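PDB 5BOI: germination protein YpeB from Bacillus megaterium QM B1551, which takes part in the germination of Bacillus spores, probably as an inhibitory partner protein, and is represented here by its C-terminal, PepSY-containing domain. Local coordinates for residues Glu186-Ile191 with Glu198-Glu203; Ser134-Met139 with Ala151-Leu156; Asp75-Lys80 with Gln111-Gly116. All coordinates share one frame; numbering follows the deposited sequence. Where two conformers were deposited one is given.

Interaction 1 (Glu186-Ile191 with Glu198-Glu203). With SO4 (sulfate ion), chain C.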
loop_
_atom_site.group_PDB
_atom_site.type_symbol
_atom_site.label_atom_id
_atom_site.label_comp_id
_atom_site.label_asym_id
_atom_site.label_seq_id
_atom_site.Cartn_x
_atom_site.Cartn_y
_atom_site.Cartn_z
ATOM N N GLU A 186 -11.816 -16.758 2.058
ATOM C CA GLU A 186 -10.667 -17.429 1.435
ATOM C C GLU A 186 -10.417 -16.900 0.025
ATOM O O GLU A 186 -11.357 -16.772 -0.757
ATOM C CB GLU A 186 -10.902 -18.949 1.377
ATOM C CG GLU A 186 -9.822 -19.748 0.621
ATOM C CD GLU A 186 -9.994 -19.705 -0.897
ATOM O OE1 GLU A 186 -11.146 -19.798 -1.365
ATOM O OE2 GLU A 186 -8.985 -19.566 -1.620
ATOM N N ARG A 187 -9.152 -16.647 -0.304
ATOM C CA ARG A 187 -8.734 -16.207 -1.640
ATOM C C ARG A 187 -7.386 -16.828 -2.001
ATOM O O ARG A 187 -6.692 -17.322 -1.120
ATOM C CB ARG A 187 -8.604 -14.686 -1.693
ATOM C CG ARG A 187 -9.902 -13.910 -1.464
ATOM C CD ARG A 187 -10.914 -14.115 -2.603
ATOM N NE ARG A 187 -12.030 -13.174 -2.470
ATOM C CZ ARG A 187 -13.058 -13.332 -1.645
ATOM N NH1 ARG A 187 -13.152 -14.411 -0.881
ATOM N NH2 ARG A 187 -14.015 -12.404 -1.597
ATOM N N LEU A 188 -6.996 -16.788 -3.275
ATOM C CA LEU A 188 -5.606 -17.134 -3.638
ATOM C C LEU A 188 -4.691 -15.923 -3.498
ATOM O O LEU A 188 -5.119 -14.777 -3.673
ATOM C CB LEU A 188 -5.521 -17.653 -5.069
ATOM C CG LEU A 188 -5.902 -19.105 -5.310
ATOM C CD1 LEU A 188 -6.053 -19.324 -6.803
ATOM C CD2 LEU A 188 -4.805 -20.046 -4.772
ATOM N N ALA A 189 -3.426 -16.160 -3.168
ATOM C CA ALA A 189 -2.510 -15.047 -2.918
ATOM C C ALA A 189 -1.075 -15.469 -3.205
ATOM O O ALA A 189 -0.737 -16.656 -3.108
ATOM C CB ALA A 189 -2.652 -14.548 -1.486
ATOM N N ILE A 190 -0.257 -14.503 -3.609
ATOM C CA ILE A 190 1.178 -14.691 -3.755
ATOM C C ILE A 190 1.876 -13.929 -2.632
ATOM O O ILE A 190 1.621 -12.745 -2.435
ATOM C CB ILE A 190 1.697 -14.184 -5.102
ATOM C CG1 ILE A 190 1.206 -15.093 -6.231
ATOM C CG2 ILE A 190 3.223 -14.099 -5.091
ATOM C CD1 ILE A 190 1.600 -14.610 -7.595
ATOM N N ILE A 191 2.731 -14.619 -1.883
ATOM C CA ILE A 191 3.560 -13.957 -0.890
ATOM C C ILE A 191 4.965 -14.496 -1.068
ATOM O O ILE A 191 5.193 -15.447 -1.846
ATOM C CB ILE A 191 3.099 -14.225 0.569
ATOM C CG1 ILE A 191 3.236 -15.717 0.909
ATOM C CG2 ILE A 191 1.688 -13.699 0.826
ATOM C CD1 ILE A 191 3.021 -16.048 2.383
ATOM N N GLU A 198 8.738 -16.034 -4.204
ATOM C CA GLU A 198 7.282 -15.986 -4.384
ATOM C C GLU A 198 6.644 -17.376 -4.432
ATOM O O GLU A 198 7.078 -18.267 -5.164
ATOM C CB GLU A 198 6.934 -15.181 -5.637
ATOM C CG GLU A 198 7.295 -13.700 -5.463
ATOM C CD GLU A 198 6.710 -12.785 -6.520
ATOM O OE1 GLU A 198 6.092 -13.279 -7.486
ATOM O OE2 GLU A 198 6.887 -11.554 -6.379
ATOM N N VAL A 199 5.614 -17.545 -3.616
ATOM C CA VAL A 199 4.905 -18.803 -3.456
ATOM C C VAL A 199 3.397 -18.585 -3.560
ATOM O O VAL A 199 2.884 -17.615 -3.007
ATOM C CB VAL A 199 5.251 -19.442 -2.090
ATOM C CG1 VAL A 199 4.262 -20.527 -1.734
ATOM C CG2 VAL A 199 6.676 -20.024 -2.134
ATOM N N LEU A 200 2.698 -19.459 -4.281
ATOM C CA LEU A 200 1.236 -19.368 -4.359
ATOM C C LEU A 200 0.601 -20.029 -3.141
ATOM O O LEU A 200 0.945 -21.166 -2.807
ATOM C CB LEU A 200 0.710 -20.028 -5.642
ATOM C CG LEU A 200 -0.795 -19.926 -5.915
ATOM C CD1 LEU A 200 -1.235 -18.487 -6.211
ATOM C CD2 LEU A 200 -1.212 -20.858 -7.072
ATOM N N CYS A 201 -0.334 -19.326 -2.500
ATOM C CA CYS A 201 -1.007 -19.807 -1.285
ATOM C C CYS A 201 -2.513 -19.619 -1.313
ATOM O O CYS A 201 -3.019 -18.712 -1.965
ATOM C CB CYS A 201 -0.496 -19.072 -0.037
ATOM S SG CYS A 201 1.260 -19.184 0.296
ATOM N N TYR A 202 -3.240 -20.436 -0.561
ATOM C CA TYR A 202 -4.617 -20.071 -0.212
ATOM C C TYR A 202 -4.529 -19.205 1.033
ATOM O O TYR A 202 -3.891 -19.607 2.013
ATOM C CB TYR A 202 -5.463 -21.299 0.089
ATOM C CG TYR A 202 -5.726 -22.143 -1.133
ATOM C CD1 TYR A 202 -6.741 -21.805 -1.999
ATOM C CD2 TYR A 202 -4.952 -23.271 -1.410
ATOM C CE1 TYR A 202 -6.988 -22.562 -3.146
ATOM C CE2 TYR A 202 -5.193 -24.063 -2.537
ATOM C CZ TYR A 202 -6.219 -23.689 -3.414
ATOM O OH TYR A 202 -6.484 -24.439 -4.555
ATOM N N GLU A 203 -5.155 -18.035 0.987
ATOM C CA GLU A 203 -5.179 -17.119 2.117
ATOM C C GLU A 203 -6.523 -17.244 2.819
ATOM O O GLU A 203 -7.565 -17.163 2.177
ATOM C CB GLU A 203 -4.961 -15.678 1.643
ATOM C CG GLU A 203 -5.158 -14.642 2.733
ATOM C CD GLU A 203 -5.677 -13.335 2.177
ATOM O OE1 GLU A 203 -5.143 -12.887 1.138
ATOM O OE2 GLU A 203 -6.613 -12.762 2.775
HETATM S S SO4 C . -13.323 -9.976 -4.871
HETATM O O1 SO4 C . -12.127 -9.335 -5.420
HETATM O O2 SO4 C . -13.182 -10.128 -3.426
HETATM O O3 SO4 C . -13.519 -11.292 -5.482
HETATM O O4 SO4 C . -14.481 -9.121 -5.145
#
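Leu188 and Tyr202 meet within an antiparallel beta hairpin, formed by strands 182-192 and 198-208 in the C-terminal PepSY region. Three hydrogen-bonded pairs, Arg187 with Glu203, Ala189 with Cys201 and Ile191 with Val199, set the register; between them come the non-hydrogen-bonded pairs Leu188 with Tyr202 and Ile190 with Leu200. The shortest rung runs from Glu203 N to Arg187 O at 2.7 Å. On the face of Leu188, Ile190, Leu200 and Tyr202, Leu188 lies side by side with the tyrosine, both CG atoms anti to the carbonyl carbon (chi1 -80° and -69°), and Leu188 CD2 makes a CH-pi contact 4.0 Å from the ring centroid, displaced toward the rim. Glu186 comes to the same ring at its edge, OE2 lying in the ring plane 3.2 Å from Tyr202 CD1. Tyr202 OH is hydrogen-bonded to Ile168 O, and Glu198 forms a salt bridge with Arg161. On the other face, Ile191 CG1 packs 4.0 Å from Cys201 SG, while Ala189 and Ile191 rest on Phe216 of strand 211-218. Arg187 turns away from its partner strand: NH1 donates to Glu186 O, and NH2 to O2 of a sulfate ion, probably from the crystallisation liquor, at 3.0 Å.

Interaction 2 (Ser134-Met139 with Ala151-Leu156)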
loop_
_atom_site.group_PDB
_atom_site.type_symbol
_atom_site.label_atom_id
_atom_site.label_comp_id
_atom_site.label_asym_id
_atom_site.label_seq_id
_atom_site.Cartn_x
_atom_site.Cartn_y
_atom_site.Cartn_z
ATOM N N SER A 134 2.778 -3.714 -3.255
ATOM C CA SER A 134 1.986 -3.018 -2.244
ATOM C C SER A 134 2.106 -1.491 -2.273
ATOM O O SER A 134 3.089 -0.912 -2.742
ATOM C CB SER A 134 2.369 -3.526 -0.850
ATOM O OG SER A 134 3.709 -3.189 -0.510
ATOM N N VAL A 135 1.069 -0.858 -1.748
ATOM C CA VAL A 135 1.016 0.592 -1.618
ATOM C C VAL A 135 0.705 0.896 -0.159
ATOM O O VAL A 135 -0.213 0.300 0.416
ATOM C CB VAL A 135 -0.030 1.195 -2.522
ATOM C CG1 VAL A 135 -0.110 2.715 -2.289
ATOM C CG2 VAL A 135 0.282 0.892 -3.990
ATOM N N LYS A 136 1.467 1.811 0.441
ATOM C CA LYS A 136 1.309 2.124 1.852
ATOM C C LYS A 136 0.757 3.538 1.969
ATOM O O LYS A 136 1.171 4.421 1.221
ATOM C CB LYS A 136 2.641 2.021 2.596
ATOM C CG LYS A 136 3.101 0.599 2.877
ATOM C CD LYS A 136 4.603 0.526 3.098
ATOM C CE LYS A 136 5.075 -0.920 3.150
ATOM N NZ LYS A 136 3.950 -1.851 3.451
ATOM N N MET A 137 -0.177 3.738 2.891
ATOM C CA MET A 137 -0.805 5.048 3.064
ATOM C C MET A 137 -0.927 5.391 4.525
ATOM O O MET A 137 -1.163 4.506 5.348
ATOM C CB MET A 137 -2.190 5.079 2.449
ATOM C CG MET A 137 -2.258 4.665 1.019
ATOM S SD MET A 137 -3.821 5.251 0.401
ATOM C CE MET A 137 -3.619 7.024 0.575
ATOM N N LYS A 138 -0.794 6.683 4.832
ATOM C CA LYS A 138 -1.010 7.194 6.169
ATOM C C LYS A 138 -1.975 8.371 6.036
ATOM O O LYS A 138 -1.783 9.252 5.190
ATOM C CB LYS A 138 0.297 7.627 6.836
ATOM C CG LYS A 138 1.282 6.474 7.052
ATOM C CD LYS A 138 2.628 6.968 7.545
ATOM C CE LYS A 138 3.624 5.811 7.605
ATOM N NZ LYS A 138 5.002 6.244 7.977
ATOM N N MET A 139 -3.031 8.342 6.842
ATOM C CA MET A 139 -4.090 9.343 6.779
ATOM C C MET A 139 -4.186 10.101 8.095
ATOM O O MET A 139 -4.013 9.519 9.154
ATOM C CB MET A 139 -5.445 8.692 6.482
ATOM C CG MET A 139 -5.457 7.671 5.360
ATOM S SD MET A 139 -5.120 8.402 3.763
ATOM C CE MET A 139 -6.631 9.313 3.485
ATOM N N ALA A 151 4.347 4.106 -3.065
ATOM C CA ALA A 151 4.023 3.089 -4.064
ATOM C C ALA A 151 5.291 2.434 -4.590
ATOM O O ALA A 151 5.315 1.926 -5.717
ATOM C CB ALA A 151 3.223 3.695 -5.207
ATOM N N LYS A 152 6.345 2.447 -3.786
ATOM C CA LYS A 152 7.634 1.953 -4.252
ATOM C C LYS A 152 7.563 0.459 -4.579
ATOM O O LYS A 152 8.018 0.033 -5.641
ATOM C CB LYS A 152 8.722 2.236 -3.211
ATOM C CG LYS A 152 9.078 3.722 -3.105
ATOM C CD LYS A 152 10.090 3.999 -1.996
ATOM C CE LYS A 152 11.508 3.748 -2.466
ATOM N NZ LYS A 152 12.513 4.457 -1.622
ATOM N N ASP A 153 6.960 -0.324 -3.683
ATOM C CA ASP A 153 6.821 -1.763 -3.902
ATOM C C ASP A 153 5.956 -2.053 -5.128
ATOM O O ASP A 153 6.325 -2.846 -5.986
ATOM C CB ASP A 153 6.223 -2.442 -2.668
ATOM C CG ASP A 153 7.179 -2.459 -1.488
ATOM O OD1 ASP A 153 8.404 -2.479 -1.724
ATOM O OD2 ASP A 153 6.711 -2.462 -0.329
ATOM N N PHE A 154 4.811 -1.386 -5.205
ATOM C CA PHE A 154 3.861 -1.587 -6.292
ATOM C C PHE A 154 4.451 -1.246 -7.650
ATOM O O PHE A 154 4.277 -1.992 -8.612
ATOM C CB PHE A 154 2.612 -0.741 -6.054
ATOM C CG PHE A 154 1.566 -0.871 -7.126
ATOM C CD1 PHE A 154 0.910 -2.066 -7.328
ATOM C CD2 PHE A 154 1.206 0.227 -7.895
ATOM C CE1 PHE A 154 -0.067 -2.182 -8.308
ATOM C CE2 PHE A 154 0.229 0.120 -8.870
ATOM C CZ PHE A 154 -0.406 -1.087 -9.077
ATOM N N LEU A 155 5.135 -0.113 -7.735
ATOM C CA LEU A 155 5.601 0.387 -9.028
ATOM C C LEU A 155 6.869 -0.309 -9.508
ATOM O O LEU A 155 7.101 -0.411 -10.710
ATOM C CB LEU A 155 5.844 1.898 -8.970
ATOM C CG LEU A 155 4.626 2.825 -8.866
ATOM C CD1 LEU A 155 5.074 4.268 -8.674
ATOM C CD2 LEU A 155 3.743 2.707 -10.093
ATOM N N LEU A 156 7.685 -0.791 -8.577
ATOM C CA LEU A 156 8.989 -1.341 -8.938
ATOM C C LEU A 156 9.054 -2.870 -8.871
ATOM O O LEU A 156 9.692 -3.497 -9.716
ATOM C CB LEU A 156 10.072 -0.733 -8.046
ATOM C CG LEU A 156 10.204 0.793 -8.117
ATOM C CD1 LEU A 156 11.159 1.306 -7.047
ATOM C CD2 LEU A 156 10.651 1.242 -9.502
HETATM O O HOH W 1 5.486 0.503 -1.462
#
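Ser134 and Val135, at the start of a strand, meet the first turn of the short helix 152-156 in a strand-to-helix packing contact. The polar part is built round Ser134 O. Phe154 N donates to it in a weak, bent hydrogen bond of 3.0 Å, with an N-H...O angle of 129°. A water molecule donates to the same carbonyl oxygen and accepts from Asp153 N at 2.8 Å, so two successive N-H groups of the opening helical turn are tied to one strand carbonyl, one directly and one through water. Ala151 is the N-cap residue, and its own carbonyl accepts from Leu155 N.

Among side chains, Ser134 OG approaches Asp153 OD2 to 3.1 Å, but the angle is too poor for a hydrogen bond. The other carboxylate oxygen of Asp153, OD1, forms a salt bridge with Lys157. Lys136 NZ stays 4.7 Å from Asp153 OD2, an opposite charge near enough to add a favourable electrostatic term, probably a modest one.

The apolar part centres on one methyl. Val135 CG2 packs 3.5 Å from Phe154 CB and also touches Ala151 CB at 4.2 Å. Phe154 CG stands anti to the backbone N (chi1 180°), 3.8 Å from Val135 CG2, which meets the ring obliquely; the far end of the side chain leads away from the strand.

Strand 134-140 runs between strands 115-123 and 146-150, and the latter leads directly into this helix. Phe101 packs against Ala151 and Phe154, and farther along the strand Met137 and Met139 lie against helix 85-98.

Interaction 3 (Asp75-Lys80 with Gln111-Gly116)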
loop_
_atom_site.group_PDB
_atom_site.type_symbol
_atom_site.label_atom_id
_atom_site.label_comp_id
_atom_site.label_asym_id
_atom_site.label_seq_id
_atom_site.Cartn_x
_atom_site.Cartn_y
_atom_site.Cartn_z
ATOM N N ASP A 75 5.368 15.995 6.985
ATOM C CA ASP A 75 5.940 15.866 8.324
ATOM C C ASP A 75 5.160 16.693 9.339
ATOM O O ASP A 75 5.555 17.807 9.696
ATOM C CB ASP A 75 7.411 16.272 8.318
ATOM C CG ASP A 75 8.108 15.945 9.620
ATOM O OD1 ASP A 75 7.687 14.984 10.300
ATOM O OD2 ASP A 75 9.074 16.651 9.961
ATOM N N ARG A 76 4.059 16.119 9.808
ATOM C CA ARG A 76 3.063 16.841 10.585
ATOM C C ARG A 76 2.469 15.944 11.666
ATOM O O ARG A 76 2.062 14.816 11.389
ATOM C CB ARG A 76 1.959 17.362 9.657
ATOM C CG ARG A 76 0.990 18.332 10.303
ATOM C CD ARG A 76 0.060 18.968 9.268
ATOM N NE ARG A 76 -1.109 18.147 8.952
ATOM C CZ ARG A 76 -1.266 17.457 7.826
ATOM N NH1 ARG A 76 -2.374 16.752 7.632
ATOM N NH2 ARG A 76 -0.324 17.474 6.891
ATOM N N ASP A 77 2.417 16.443 12.897
ATOM C CA ASP A 77 1.818 15.697 13.996
ATOM C C ASP A 77 0.332 16.040 14.145
ATOM O O ASP A 77 -0.040 17.220 14.156
ATOM C CB ASP A 77 2.565 15.981 15.300
ATOM C CG ASP A 77 2.105 15.097 16.436
ATOM O OD1 ASP A 77 2.352 13.871 16.385
ATOM O OD2 ASP A 77 1.484 15.627 17.375
ATOM N N ILE A 78 -0.504 15.013 14.279
ATOM C CA ILE A 78 -1.969 15.169 14.270
ATOM C C ILE A 78 -2.541 15.302 15.693
ATOM O O ILE A 78 -2.383 14.402 16.521
ATOM C CB ILE A 78 -2.639 13.981 13.542
ATOM C CG1 ILE A 78 -2.004 13.762 12.157
ATOM C CG2 ILE A 78 -4.143 14.162 13.470
ATOM C CD1 ILE A 78 -2.049 15.011 11.240
ATOM N N LYS A 79 -3.209 16.427 15.983
ATOM C CA LYS A 79 -3.563 16.745 17.360
ATOM C C LYS A 79 -4.864 16.139 17.840
ATOM O O LYS A 79 -5.057 15.987 19.034
ATOM C CB LYS A 79 -3.608 18.272 17.541
ATOM C CG LYS A 79 -2.341 18.966 17.041
ATOM C CD LYS A 79 -1.102 18.478 17.802
ATOM C CE LYS A 79 0.165 18.963 17.116
ATOM N NZ LYS A 79 1.392 18.276 17.625
ATOM N N LYS A 80 -5.762 15.786 16.921
ATOM C CA LYS A 80 -7.124 15.411 17.299
ATOM C C LYS A 80 -7.678 14.340 16.377
ATOM O O LYS A 80 -7.507 14.435 15.169
ATOM C CB LYS A 80 -8.048 16.639 17.208
ATOM C CG LYS A 80 -9.541 16.352 17.265
ATOM C CD LYS A 80 -9.972 15.831 18.635
ATOM C CE LYS A 80 -11.481 15.642 18.687
ATOM N NZ LYS A 80 -11.892 15.134 20.027
ATOM N N GLN A 111 -4.237 1.981 13.751
ATOM C CA GLN A 111 -4.289 3.351 14.214
ATOM C C GLN A 111 -3.074 3.621 15.110
ATOM O O GLN A 111 -2.813 2.874 16.043
ATOM C CB GLN A 111 -5.586 3.613 14.966
ATOM C CG GLN A 111 -5.566 4.936 15.706
ATOM C CD GLN A 111 -6.925 5.338 16.213
ATOM O OE1 GLN A 111 -7.931 4.697 15.901
ATOM N NE2 GLN A 111 -6.968 6.409 17.002
ATOM N N TYR A 112 -2.359 4.699 14.806
ATOM C CA TYR A 112 -1.089 5.046 15.431
ATOM C C TYR A 112 -0.955 6.570 15.549
ATOM O O TYR A 112 -0.850 7.244 14.526
ATOM C CB TYR A 112 0.054 4.474 14.575
ATOM C CG TYR A 112 1.427 4.370 15.203
ATOM C CD1 TYR A 112 1.831 3.194 15.833
ATOM C CD2 TYR A 112 2.353 5.402 15.095
ATOM C CE1 TYR A 112 3.106 3.062 16.394
ATOM C CE2 TYR A 112 3.641 5.283 15.651
ATOM C CZ TYR A 112 4.009 4.104 16.294
ATOM O OH TYR A 112 5.272 3.973 16.846
ATOM N N ASP A 113 -0.950 7.107 16.765
ATOM C CA ASP A 113 -0.670 8.537 16.956
ATOM C C ASP A 113 -1.617 9.443 16.119
ATOM O O ASP A 113 -1.171 10.303 15.356
ATOM C CB ASP A 113 0.801 8.821 16.617
ATOM C CG ASP A 113 1.286 10.170 17.158
ATOM O OD1 ASP A 113 0.556 10.792 17.963
ATOM O OD2 ASP A 113 2.409 10.591 16.801
ATOM N N ASN A 114 -2.921 9.220 16.268
ATOM C CA ASN A 114 -3.958 9.959 15.512
ATOM C C ASN A 114 -3.830 9.859 13.986
ATOM O O ASN A 114 -4.330 10.713 13.248
ATOM C CB ASN A 114 -3.977 11.440 15.944
ATOM C CG ASN A 114 -4.492 11.610 17.344
ATOM O OD1 ASN A 114 -5.179 10.727 17.859
ATOM N ND2 ASN A 114 -4.194 12.754 17.969
ATOM N N MET A 115 -3.188 8.789 13.513
ATOM C CA MET A 115 -3.118 8.511 12.075
ATOM C C MET A 115 -3.664 7.132 11.776
ATOM O O MET A 115 -3.537 6.209 12.603
ATOM C CB MET A 115 -1.675 8.578 11.564
ATOM C CG MET A 115 -0.906 9.844 11.881
ATOM S SD MET A 115 0.779 9.657 11.232
ATOM C CE MET A 115 1.369 8.239 12.160
ATOM N N GLY A 116 -4.254 6.990 10.593
ATOM C CA GLY A 116 -4.593 5.669 10.092
ATOM C C GLY A 116 -3.471 5.231 9.169
ATOM O O GLY A 116 -3.038 5.977 8.292
HETATM O O HOH W 2 0.643 12.418 14.620
#
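Asp113, Asn114 and Met115 meet Asp77 and Ile78 where a type I' beta turn, joining strands 104-112 and 115-123 into a hairpin, packs against the loop between strand 69-74 and helix 85-98. The turn is closed by backbone hydrogen bonds in both directions between Tyr112 and Met115. Asp113, the first of its two central residues, brings OD2 within 3.3 Å of Asp77 OD1. The repulsion expected between these like charges is probably eased by the salt bridge of Asp77 OD2, through its anti lone pair, with Lys79 NZ and by a water that donates to OD1. The same water bridges the segments, donating to Asp113 O and accepting from Ile78 N. Asn114 follows, its CB 3.7 Å from Ile78 CG2. Its chi1 of -69° sets CG anti to the carbonyl carbon and beside the backbone N; from there ND2 donates to Ile78 O at 2.8 Å, nearly straight at 167° and from 40° above the carbonyl plane, the one direct hydrogen bond between the segments. Met115 comes last. Like Ile78 it touches Ile147 of strand 146-150, and the two side chains cross at about a right angle, Met115 CG lying 4.1 Å from Ile78 CG1.

Along the chain, interaction 3 closes first, interaction 2 follows and interaction 1 comes last. Interactions 2 and 3 both fall within the YpeB sporulation PepSY1 and PepSY2 range, their centres 19 Å apart, and they touch: strands 115-123 and 134-140 are neighbours, with a probable hydrogen bond from Met139 N to Gly116 O of 2.8 Å. Interaction 1 belongs to the C-terminal PepSY range. Its centre is 20 Å from that of interaction 2 and 33 Å from that of interaction 3, which lies on the opposite side of the chain's centre. Strand 129-130 pairs with both 115-123 and 182-192, providing a backbone connection between the two family regions.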